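Local coordinates for glycoside hydrolase family 81 (Clostridium thermocellum, PDB 6FOP), which probably hydrolyses beta-1,3-glucans such as laminarin, as a bacterial glucanase of the cellulosome, at residues 594-599 against 620-625; 629-634 against 652-657; 577-582 against 615-620. One frame throughout, in Å; residues are numbered along the deposited sequence. Where two conformers were deposited one is given.

Overall arrangement
All three contacts lie in the helical C-terminal part of the enzyme, their centres 10 to 12 Å apart, and each is largely buried. Interactions 1 and 3 share helix 615-622: interaction 1 packs its C-terminal end and the following turn against helix 592-606, while interaction 3 brings the 577-582 loop onto it, Phe578 stacking on Tyr621. Interaction 2 joins the next two helices and lies farthest from the chain centre, about 31 Å away. The chemistry follows position: interaction 3 is almost wholly apolar, interaction 1 packs an isoleucine and a lysine against tyrosines and has a polar edge, and interaction 2 has a partly exposed lysine-aspartate pair and a magnesium ion held separately by main-chain oxygens.

Interaction 1: residues 594-599 against 620-625; sequences YIKQNY and MYYALY
Ile595 sits at the middle of this contact, its CD1 methyl meeting the ring of Tyr621 tip to tip. CD1 lies over one face of that ring, a CH-pi contact 3.7 Å from the centroid but displaced toward the rim, where it comes within 3.3 Å of Tyr621 CE1. The other branch of Ile595, CG2, packs 3.6 Å from Tyr625 CB, while CB of Leu624 closes on CD1. This is helix packing of the (alpha/alpha)6 barrel expected for family 81: helix 592-606 lies against the end of helix 615-622 and the turn that follows it, with the isoleucine set against the Tyr621 ring on one branch and the base of Tyr625 on the other.

Moving outward, two tyrosines meet side chains of the first helix. Lys596 CB stands over the centre of the Tyr625 ring, 5° off its normal, so the aliphatic part of the lysine covers one ring face. Tyr622 CD1 lies over a face of Tyr599, the ring planes inclined at 36°, neither stacked nor edge-to-face. Met633 of helix 627-633 touches both Tyr599 and Tyr622.

The lysine then reaches the polar edge. Its CG is anti to the backbone N, and the chain bends at chi2. NZ approaches the edge of Tyr622 and gives its phenol OH a 2.7 Å hydrogen bond. Glu600 forms a salt bridge with the same NZ, so Lys596 NZ is gripped by Tyr622 OH and Glu600 OE2.

Asn598 marks the other polar side, its CB 3.3 Å from Tyr621 OH. Its OD1 is hydrogen-bonded to ND1 of His574, a nickel ligand, placing Asn598 in the second shell of that site. Asn598 ND2 donates a nearly straight bond (164°) of 3.1 Å to Tyr594 OH, which lies close to the amide plane and also bonds to the carbonyl O of Asn550.

Interaction 2: residues 629-634 against 652-657; sequences AAKNMW and WICNLD. With MG (magnesium ion), chain Z.
Ile653 pushes its CG2 methyl against the backbone of the opposing helix, 3.5 Å from Lys631 N, with the CB atoms of Ala630 and Lys631 beside it. The two segments belong to helices packed roughly antiparallel in the helical C-terminal domain, which is expected to be an (alpha/alpha)6 barrel as in family 81. The axes of 629-633 and 652-657 pass 9.2 Å apart, with 146° between their directions. The other branch of Ile653 ends in CD1, which lies 4.1 Å from Trp634 CD1, so the two branches of Ile653 touch Ala630, Lys631 and Trp634 along the end of helix 627-633.

Lys631 carries the rest of the contact. Its CG is anti to the backbone N and the chain is fully extended beyond, which lays the methylenes past the sulfur of Cys654, with CE 3.9 Å from SG. At the far end the salt bridge from Lys631 NZ to Asp657 OD2 is long, 4.0 Å. Water 1, 2.8 Å from NZ, also gives a weak bond to that oxygen. What holds the pair more firmly is Thr314, whose OG1 is hydrogen-bonded to both Lys631 NZ and Asp657 OD2.

Behind this layer, the main chain of the first helix binds a magnesium ion as the helix ends. Trp634 is the first residue to leave helical geometry, and its indole is stacked on Tyr650. Its carbonyl O lies 2.3 Å from the metal, and Lys631 O contributes a second ligand at 2.4 Å; water 2 is also bound to the magnesium and lies at the edge of the Trp634 ring, in its plane.

Interaction 3: residues 577-582 against 615-620; sequences NFLPIT and KDIQYM
Ile581 and Met620 are brought together by an extended side chain: in Ile581 chi2 is 177°, carrying CD1 outward until it packs 3.5 Å from Met620 CB. Both residues have a second conformer, so the finer details of this pair, including the approach of Met620 CE to the same methyl, are less certain. In Ile617, chi1 puts CG2 anti to the backbone N, toward Phe578, and the bend at chi2 brings CD1 to Leu579. CG2 is 4.1 Å from Phe578 CD2, at the edge of the ring, and CD1 is 4.1 Å from Leu579 CB.

The loop thus lays Phe578, Leu579 and Ile581 against one side of helix 615-622 in the helical C-terminal domain. Between the last two, a cis peptide bond precedes Pro580, which points away from helix 615-622 and touches Glu496 and Asn499 of helix 494-511. Leu579 O is hydrogen-bonded to Ser495 OG of that helix.

Gln618 provides the polar element. Its chain bends back at chi2 (-66°), and OE1 comes to the edge of Phe578, in the ring plane and 3.7 Å from CE2, with amide and ring 76° apart. NE2 makes a weak hydrogen bond to Ser571 O. A carbonyl oxygen facing an aromatic C-H edge is probably a mildly favourable electrostatic contact; otherwise the loop is held to the helix here by shape and dispersion among buried apolar groups.

Interaction 1: residues 594-599 against 620-625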
loop_
_atom_site.group_PDB
_atom_site.type_symbol
_atom_site.label_atom_id
_atom_site.label_comp_id
_atom_site.label_asym_id
_atom_site.label_seq_id
_atom_site.Cartn_x
_atom_site.Cartn_y
_atom_site.Cartn_z
ATOM N N TYR A 594 -16.704 14.270 -7.429
ATOM C CA TYR A 594 -16.093 14.009 -6.129
ATOM C C TYR A 594 -15.076 15.100 -5.785
ATOM O O TYR A 594 -14.988 15.516 -4.629
ATOM C CB TYR A 594 -15.443 12.610 -6.029
ATOM C CG TYR A 594 -14.845 12.390 -4.650
ATOM C CD1 TYR A 594 -15.665 12.118 -3.549
ATOM C CD2 TYR A 594 -13.473 12.529 -4.425
ATOM C CE1 TYR A 594 -15.128 11.991 -2.269
ATOM C CE2 TYR A 594 -12.928 12.405 -3.149
ATOM C CZ TYR A 594 -13.767 12.103 -2.075
ATOM O OH TYR A 594 -13.233 11.985 -0.816
ATOM N N ILE A 595 -14.296 15.567 -6.770
ATOM C CA ILE A 595 -13.371 16.692 -6.501
ATOM C C ILE A 595 -14.162 17.868 -5.862
ATOM O O ILE A 595 -13.781 18.421 -4.833
ATOM C CB ILE A 595 -12.710 17.224 -7.817
ATOM C CG1 ILE A 595 -11.825 16.194 -8.541
ATOM C CG2 ILE A 595 -11.955 18.519 -7.554
ATOM C CD1 ILE A 595 -10.559 15.875 -7.826
ATOM N N LYS A 596 -15.286 18.213 -6.480
ATOM C CA LYS A 596 -16.152 19.289 -5.982
ATOM C C LYS A 596 -16.661 19.006 -4.567
ATOM O O LYS A 596 -16.532 19.844 -3.688
ATOM C CB LYS A 596 -17.305 19.534 -6.960
ATOM C CG LYS A 596 -18.220 20.691 -6.569
ATOM C CD LYS A 596 -17.443 21.987 -6.394
ATOM C CE LYS A 596 -18.278 23.255 -6.556
ATOM N NZ LYS A 596 -17.628 24.465 -5.958
ATOM N N GLN A 597 -17.181 17.794 -4.335
ATOM C CA GLN A 597 -17.693 17.414 -3.016
ATOM C C GLN A 597 -16.605 17.430 -1.949
ATOM O O GLN A 597 -16.839 17.833 -0.801
ATOM C CB GLN A 597 -18.319 16.023 -3.065
ATOM C CG GLN A 597 -19.613 15.899 -3.842
ATOM C CD GLN A 597 -20.076 14.448 -3.951
ATOM O OE1 GLN A 597 -19.282 13.532 -4.148
ATOM N NE2 GLN A 597 -21.368 14.237 -3.808
ATOM N N ASN A 598 -15.436 16.877 -2.300
ATOM C CA ASN A 598 -14.310 16.797 -1.362
ATOM C C ASN A 598 -13.840 18.203 -0.980
ATOM O O ASN A 598 -13.673 18.533 0.209
ATOM C CB ASN A 598 -13.207 15.909 -1.967
ATOM C CG ASN A 598 -11.972 15.835 -1.112
ATOM O OD1 ASN A 598 -11.292 16.837 -0.872
ATOM N ND2 ASN A 598 -11.621 14.614 -0.679
ATOM N N TYR A 599 -13.619 19.042 -1.991
ATOM C CA TYR A 599 -13.219 20.428 -1.765
ATOM C C TYR A 599 -14.241 21.214 -0.958
ATOM O O TYR A 599 -13.858 21.926 -0.014
ATOM C CB TYR A 599 -12.922 21.080 -3.112
ATOM C CG TYR A 599 -12.496 22.527 -3.071
ATOM C CD1 TYR A 599 -11.147 22.879 -2.963
ATOM C CD2 TYR A 599 -13.423 23.549 -3.224
ATOM C CE1 TYR A 599 -10.769 24.217 -2.964
ATOM C CE2 TYR A 599 -13.039 24.871 -3.265
ATOM C CZ TYR A 599 -11.710 25.201 -3.078
ATOM O OH TYR A 599 -11.329 26.533 -3.121
ATOM N N MET A 620 -4.589 23.089 -7.144
ATOM C CA MET A 620 -4.211 22.037 -8.094
ATOM C C MET A 620 -5.243 20.916 -8.122
ATOM O O MET A 620 -5.606 20.410 -9.197
ATOM C CB MET A 620 -2.847 21.474 -7.764
ATOM C CG MET A 620 -1.715 22.437 -8.079
ATOM S SD MET A 620 -0.131 21.585 -7.876
ATOM C CE MET A 620 0.027 21.500 -6.104
ATOM N N TYR A 621 -5.769 20.566 -6.935
ATOM C CA TYR A 621 -6.807 19.547 -6.823
ATOM C C TYR A 621 -8.120 20.016 -7.466
ATOM O O TYR A 621 -8.715 19.313 -8.294
ATOM C CB TYR A 621 -7.029 19.249 -5.350
ATOM C CG TYR A 621 -8.062 18.201 -5.074
ATOM C CD1 TYR A 621 -7.783 16.849 -5.320
ATOM C CD2 TYR A 621 -9.287 18.528 -4.497
ATOM C CE1 TYR A 621 -8.727 15.874 -5.065
ATOM C CE2 TYR A 621 -10.224 17.542 -4.219
ATOM C CZ TYR A 621 -9.943 16.217 -4.508
ATOM O OH TYR A 621 -10.889 15.237 -4.202
ATOM N N TYR A 622 -8.514 21.263 -7.143
ATOM C CA TYR A 622 -9.781 21.814 -7.627
ATOM C C TYR A 622 -9.753 21.983 -9.147
ATOM O O TYR A 622 -10.810 21.919 -9.795
ATOM C CB TYR A 622 -10.127 23.148 -6.957
ATOM C CG TYR A 622 -11.556 23.563 -7.162
ATOM C CD1 TYR A 622 -12.598 22.880 -6.543
ATOM C CD2 TYR A 622 -11.870 24.673 -7.929
ATOM C CE1 TYR A 622 -13.914 23.244 -6.743
ATOM C CE2 TYR A 622 -13.195 25.047 -8.133
ATOM C CZ TYR A 622 -14.209 24.355 -7.504
ATOM O OH TYR A 622 -15.523 24.728 -7.687
ATOM N N ALA A 623 -8.549 22.186 -9.712
ATOM C CA ALA A 623 -8.392 22.263 -11.161
ATOM C C ALA A 623 -8.784 20.972 -11.895
ATOM O O ALA A 623 -8.985 21.014 -13.103
ATOM C CB ALA A 623 -6.962 22.635 -11.517
ATOM N N LEU A 624 -8.942 19.851 -11.163
ATOM C CA LEU A 624 -9.479 18.623 -11.742
ATOM C C LEU A 624 -11.012 18.617 -11.826
ATOM O O LEU A 624 -11.609 17.652 -12.340
ATOM C CB LEU A 624 -8.960 17.407 -10.993
ATOM C CG LEU A 624 -7.448 17.224 -11.058
ATOM C CD1 LEU A 624 -6.952 16.258 -9.987
ATOM C CD2 LEU A 624 -7.015 16.764 -12.449
ATOM N N TYR A 625 -11.631 19.727 -11.399
ATOM C CA TYR A 625 -13.059 19.993 -11.638
ATOM C C TYR A 625 -13.258 21.287 -12.463
ATOM O O TYR A 625 -13.979 21.290 -13.445
ATOM C CB TYR A 625 -13.768 20.113 -10.287
ATOM C CG TYR A 625 -15.185 20.601 -10.333
ATOM C CD1 TYR A 625 -16.203 19.787 -10.810
ATOM C CD2 TYR A 625 -15.520 21.894 -9.907
ATOM C CE1 TYR A 625 -17.516 20.226 -10.844
ATOM C CE2 TYR A 625 -16.831 22.338 -9.926
ATOM C CZ TYR A 625 -17.821 21.510 -10.405
ATOM O OH TYR A 625 -19.116 21.973 -10.439
#

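Interaction 2: residues 629-634 against 652-657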
loop_
_atom_site.group_PDB
_atom_site.type_symbol
_atom_site.label_atom_id
_atom_site.label_comp_id
_atom_site.label_asym_id
_atom_site.label_seq_id
_atom_site.Cartn_x
_atom_site.Cartn_y
_atom_site.Cartn_z
ATOM N N ALA A 629 -11.595 28.370 -12.627
ATOM C CA ALA A 629 -11.774 28.898 -11.281
ATOM C C ALA A 629 -10.485 28.761 -10.453
ATOM O O ALA A 629 -10.090 29.691 -9.725
ATOM C CB ALA A 629 -12.944 28.229 -10.587
ATOM N N ALA A 630 -9.821 27.607 -10.581
ATOM C CA ALA A 630 -8.568 27.398 -9.838
ATOM C C ALA A 630 -7.504 28.429 -10.236
ATOM O O ALA A 630 -6.791 28.954 -9.371
ATOM C CB ALA A 630 -8.043 25.968 -10.051
ATOM N N LYS A 631 -7.395 28.699 -11.540
ATOM C CA LYS A 631 -6.480 29.725 -12.017
ATOM C C LYS A 631 -6.821 31.117 -11.462
ATOM O O LYS A 631 -5.940 31.870 -11.075
ATOM C CB LYS A 631 -6.516 29.766 -13.538
ATOM C CG LYS A 631 -5.500 30.729 -14.136
ATOM C CD LYS A 631 -5.560 30.758 -15.655
ATOM C CE LYS A 631 -4.636 31.826 -16.236
ATOM N NZ LYS A 631 -4.702 31.838 -17.715
ATOM N N ASN A 632 -8.103 31.425 -11.412
ATOM C CA ASN A 632 -8.544 32.706 -10.897
ATOM C C ASN A 632 -8.192 32.885 -9.408
ATOM O O ASN A 632 -7.765 33.963 -9.002
ATOM C CB ASN A 632 -10.036 32.886 -11.145
ATOM C CG ASN A 632 -10.429 34.341 -11.310
ATOM O OD1 ASN A 632 -9.792 35.097 -12.043
ATOM N ND2 ASN A 632 -11.477 34.745 -10.629
ATOM N N MET A 633 -8.374 31.814 -8.622
ATOM C CA MET A 633 -8.083 31.850 -7.187
ATOM C C MET A 633 -6.591 31.822 -6.899
ATOM O O MET A 633 -6.136 32.347 -5.882
ATOM C CB MET A 633 -8.781 30.718 -6.442
ATOM C CG MET A 633 -10.293 30.800 -6.502
ATOM S SD MET A 633 -11.130 29.571 -5.501
ATOM C CE MET A 633 -10.791 28.061 -6.399
ATOM N N TRP A 634 -5.821 31.166 -7.763
ATOM C CA TRP A 634 -4.403 31.138 -7.558
ATOM C C TRP A 634 -3.834 32.560 -7.648
ATOM O O TRP A 634 -4.295 33.395 -8.424
ATOM C CB TRP A 634 -3.732 30.231 -8.602
ATOM C CG TRP A 634 -2.252 30.068 -8.353
ATOM C CD1 TRP A 634 -1.664 29.155 -7.559
ATOM C CD2 TRP A 634 -1.190 30.881 -8.870
ATOM N NE1 TRP A 634 -0.293 29.322 -7.539
ATOM C CE2 TRP A 634 0.016 30.407 -8.309
ATOM C CE3 TRP A 634 -1.146 32.016 -9.679
ATOM C CZ2 TRP A 634 1.256 30.957 -8.626
ATOM C CZ3 TRP A 634 0.102 32.561 -9.985
ATOM C CH2 TRP A 634 1.265 32.057 -9.439
ATOM N N TRP A 652 0.620 23.401 -13.735
ATOM C CA TRP A 652 -0.397 22.361 -13.620
ATOM C C TRP A 652 -1.781 22.946 -13.898
ATOM O O TRP A 652 -2.544 22.462 -14.772
ATOM C CB TRP A 652 -0.339 21.777 -12.218
ATOM C CG TRP A 652 -1.443 20.829 -11.871
ATOM C CD1 TRP A 652 -2.646 21.131 -11.305
ATOM C CD2 TRP A 652 -1.409 19.404 -11.981
ATOM N NE1 TRP A 652 -3.378 20.001 -11.093
ATOM C CE2 TRP A 652 -2.646 18.922 -11.496
ATOM C CE3 TRP A 652 -0.474 18.489 -12.476
ATOM C CZ2 TRP A 652 -2.953 17.568 -11.462
ATOM C CZ3 TRP A 652 -0.777 17.147 -12.432
ATOM C CH2 TRP A 652 -2.015 16.701 -11.956
ATOM N N ILE A 653 -2.116 23.999 -13.162
ATOM C CA ILE A 653 -3.453 24.565 -13.261
ATOM C C ILE A 653 -3.733 25.082 -14.679
ATOM O O ILE A 653 -4.797 24.813 -15.256
ATOM C CB ILE A 653 -3.630 25.699 -12.236
ATOM C CG1 ILE A 653 -3.632 25.145 -10.808
ATOM C CG2 ILE A 653 -4.924 26.451 -12.496
ATOM C CD1 ILE A 653 -3.523 26.203 -9.733
ATOM N N CYS A 654 -2.761 25.804 -15.245
ATOM C CA CYS A 654 -2.969 26.431 -16.564
ATOM C C CYS A 654 -2.962 25.401 -17.695
ATOM O O CYS A 654 -3.631 25.589 -18.713
ATOM C CB CYS A 654 -1.926 27.494 -16.830
ATOM S SG CYS A 654 -2.103 28.953 -15.775
ATOM N N ASN A 655 -2.214 24.285 -17.531
ATOM C CA ASN A 655 -2.334 23.199 -18.502
ATOM C C ASN A 655 -3.728 22.565 -18.466
ATOM O O ASN A 655 -4.313 22.281 -19.517
ATOM C CB ASN A 655 -1.243 22.157 -18.337
ATOM C CG ASN A 655 -0.036 22.458 -19.214
ATOM O OD1 ASN A 655 -0.130 22.425 -20.444
ATOM N ND2 ASN A 655 1.089 22.776 -18.589
ATOM N N LEU A 656 -4.282 22.322 -17.275
ATOM C CA LEU A 656 -5.644 21.773 -17.234
ATOM C C LEU A 656 -6.676 22.742 -17.824
ATOM O O LEU A 656 -7.620 22.341 -18.483
ATOM C CB LEU A 656 -6.035 21.331 -15.820
ATOM C CG LEU A 656 -5.217 20.152 -15.274
ATOM C CD1 LEU A 656 -5.500 19.954 -13.796
ATOM C CD2 LEU A 656 -5.480 18.889 -16.054
ATOM N N ASP A 657 -6.422 24.039 -17.628
ATOM C CA ASP A 657 -7.242 25.103 -18.217
ATOM C C ASP A 657 -7.310 25.005 -19.757
ATOM O O ASP A 657 -8.375 25.204 -20.350
ATOM C CB ASP A 657 -6.694 26.466 -17.758
ATOM C CG ASP A 657 -7.602 27.634 -18.116
ATOM O OD1 ASP A 657 -8.855 27.536 -18.070
ATOM O OD2 ASP A 657 -7.048 28.690 -18.438
HETATM MG MG MG Z . -5.050 34.061 -10.498
HETATM O O HOH W 1 -7.302 32.146 -18.629
HETATM O O HOH W 2 -3.288 33.950 -12.089
#

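Interaction 3: residues 577-582 against 615-620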
loop_
_atom_site.group_PDB
_atom_site.type_symbol
_atom_site.label_atom_id
_atom_site.label_comp_id
_atom_site.label_asym_id
_atom_site.label_seq_id
_atom_site.Cartn_x
_atom_site.Cartn_y
_atom_site.Cartn_z
ATOM N N ASN A 577 -3.526 13.572 1.174
ATOM C CA ASN A 577 -3.808 12.519 0.208
ATOM C C ASN A 577 -3.804 12.982 -1.231
ATOM O O ASN A 577 -4.206 12.263 -2.127
ATOM C CB ASN A 577 -5.070 11.730 0.605
ATOM C CG ASN A 577 -4.718 10.612 1.541
ATOM O OD1 ASN A 577 -4.140 9.609 1.109
ATOM N ND2 ASN A 577 -4.933 10.820 2.843
ATOM N N PHE A 578 -3.369 14.229 -1.425
ATOM C CA PHE A 578 -3.103 14.734 -2.767
ATOM C C PHE A 578 -1.608 14.843 -3.035
ATOM O O PHE A 578 -1.137 14.443 -4.115
ATOM C CB PHE A 578 -3.741 16.120 -2.991
ATOM C CG PHE A 578 -5.204 16.239 -2.587
ATOM C CD1 PHE A 578 -6.070 15.161 -2.569
ATOM C CD2 PHE A 578 -5.716 17.479 -2.245
ATOM C CE1 PHE A 578 -7.384 15.318 -2.172
ATOM C CE2 PHE A 578 -7.027 17.642 -1.837
ATOM C CZ PHE A 578 -7.879 16.550 -1.811
ATOM N N LEU A 579 -0.857 15.408 -2.092
ATOM C CA LEU A 579 0.545 15.726 -2.371
ATOM C C LEU A 579 1.440 14.482 -2.233
ATOM O O LEU A 579 1.168 13.584 -1.406
ATOM C CB LEU A 579 1.004 16.897 -1.508
ATOM C CG LEU A 579 1.343 16.632 -0.051
ATOM C CD1 LEU A 579 2.773 16.091 0.118
ATOM C CD2 LEU A 579 1.179 17.927 0.742
ATOM N N PRO A 580 2.528 14.400 -2.994
ATOM C CA PRO A 580 2.904 15.358 -4.031
ATOM C C PRO A 580 2.057 15.168 -5.285
ATOM O O PRO A 580 1.808 14.050 -5.721
ATOM C CB PRO A 580 4.361 15.010 -4.309
ATOM C CG PRO A 580 4.419 13.531 -4.055
ATOM C CD PRO A 580 3.460 13.264 -2.927
ATOM N N ILE A 581 1.654 16.279 -5.883
ATOM C CA ILE A 581 0.924 16.225 -7.138
ATOM C C ILE A 581 1.945 16.151 -8.276
ATOM O O ILE A 581 2.714 17.082 -8.473
ATOM C CB ILE A 581 -0.078 17.401 -7.258
ATOM C CG1 ILE A 581 -1.098 17.350 -6.092
ATOM C CG2 ILE A 581 -0.818 17.336 -8.575
ATOM C CD1 ILE A 581 -2.082 18.507 -6.067
ATOM N N THR A 582 1.948 15.033 -9.011
ATOM C CA THR A 582 2.840 14.818 -10.149
ATOM C C THR A 582 1.963 14.573 -11.375
ATOM O O THR A 582 0.736 14.495 -11.275
ATOM C CB THR A 582 3.802 13.623 -9.960
ATOM O OG1 THR A 582 3.127 12.383 -10.203
ATOM C CG2 THR A 582 4.456 13.628 -8.566
ATOM N N LYS A 615 -3.189 26.457 -0.106
ATOM C CA LYS A 615 -4.040 26.861 -1.224
ATOM C C LYS A 615 -3.499 26.338 -2.560
ATOM O O LYS A 615 -4.279 26.022 -3.459
ATOM C CB LYS A 615 -4.134 28.378 -1.326
ATOM C CG LYS A 615 -4.982 29.060 -0.266
ATOM C CD LYS A 615 -5.014 30.567 -0.542
ATOM C CE LYS A 615 -6.101 31.294 0.224
ATOM N NZ LYS A 615 -5.778 31.341 1.669
ATOM N N ASP A 616 -2.162 26.280 -2.694
ATOM C CA ASP A 616 -1.554 25.694 -3.906
ATOM C C ASP A 616 -2.001 24.246 -4.147
ATOM O O ASP A 616 -2.493 23.905 -5.227
ATOM C CB ASP A 616 -0.027 25.809 -3.943
ATOM C CG ASP A 616 0.685 25.335 -2.677
ATOM O OD1 ASP A 616 0.046 25.056 -1.625
ATOM O OD2 ASP A 616 1.921 25.225 -2.751
ATOM N N ILE A 617 -1.863 23.413 -3.115
ATOM C CA ILE A 617 -2.261 22.004 -3.209
ATOM C C ILE A 617 -3.758 21.938 -3.520
ATOM O O ILE A 617 -4.187 21.159 -4.384
ATOM C CB ILE A 617 -1.964 21.275 -1.903
ATOM C CG1 ILE A 617 -0.490 21.333 -1.517
ATOM C CG2 ILE A 617 -2.434 19.835 -1.960
ATOM C CD1 ILE A 617 0.460 20.813 -2.528
ATOM N N GLN A 618 -4.565 22.747 -2.808
ATOM C CA GLN A 618 -6.021 22.673 -2.992
ATOM C C GLN A 618 -6.466 23.170 -4.347
ATOM O O GLN A 618 -7.414 22.637 -4.933
ATOM C CB GLN A 618 -6.757 23.434 -1.898
ATOM C CG GLN A 618 -6.618 22.802 -0.529
ATOM C CD GLN A 618 -7.290 21.460 -0.436
ATOM O OE1 GLN A 618 -8.116 21.119 -1.272
ATOM N NE2 GLN A 618 -6.978 20.718 0.628
ATOM N N TYR A 619 -5.799 24.213 -4.864
ATOM C CA TYR A 619 -6.205 24.694 -6.189
ATOM C C TYR A 619 -5.725 23.779 -7.319
ATOM O O TYR A 619 -6.425 23.655 -8.338
ATOM C CB TYR A 619 -5.764 26.136 -6.419
ATOM C CG TYR A 619 -6.335 27.155 -5.451
ATOM C CD1 TYR A 619 -7.548 26.950 -4.803
ATOM C CD2 TYR A 619 -5.659 28.333 -5.203
ATOM C CE1 TYR A 619 -8.089 27.894 -3.947
ATOM C CE2 TYR A 619 -6.182 29.279 -4.332
ATOM C CZ TYR A 619 -7.371 29.049 -3.680
ATOM O OH TYR A 619 -7.900 29.992 -2.834
ATOM N N MET A 620 -4.589 23.089 -7.144
ATOM C CA MET A 620 -4.211 22.037 -8.094
ATOM C C MET A 620 -5.243 20.916 -8.122
ATOM O O MET A 620 -5.606 20.410 -9.197
ATOM C CB MET A 620 -2.847 21.474 -7.764
ATOM C CG MET A 620 -1.715 22.437 -8.079
ATOM S SD MET A 620 -0.131 21.585 -7.876
ATOM C CE MET A 620 0.027 21.500 -6.104
#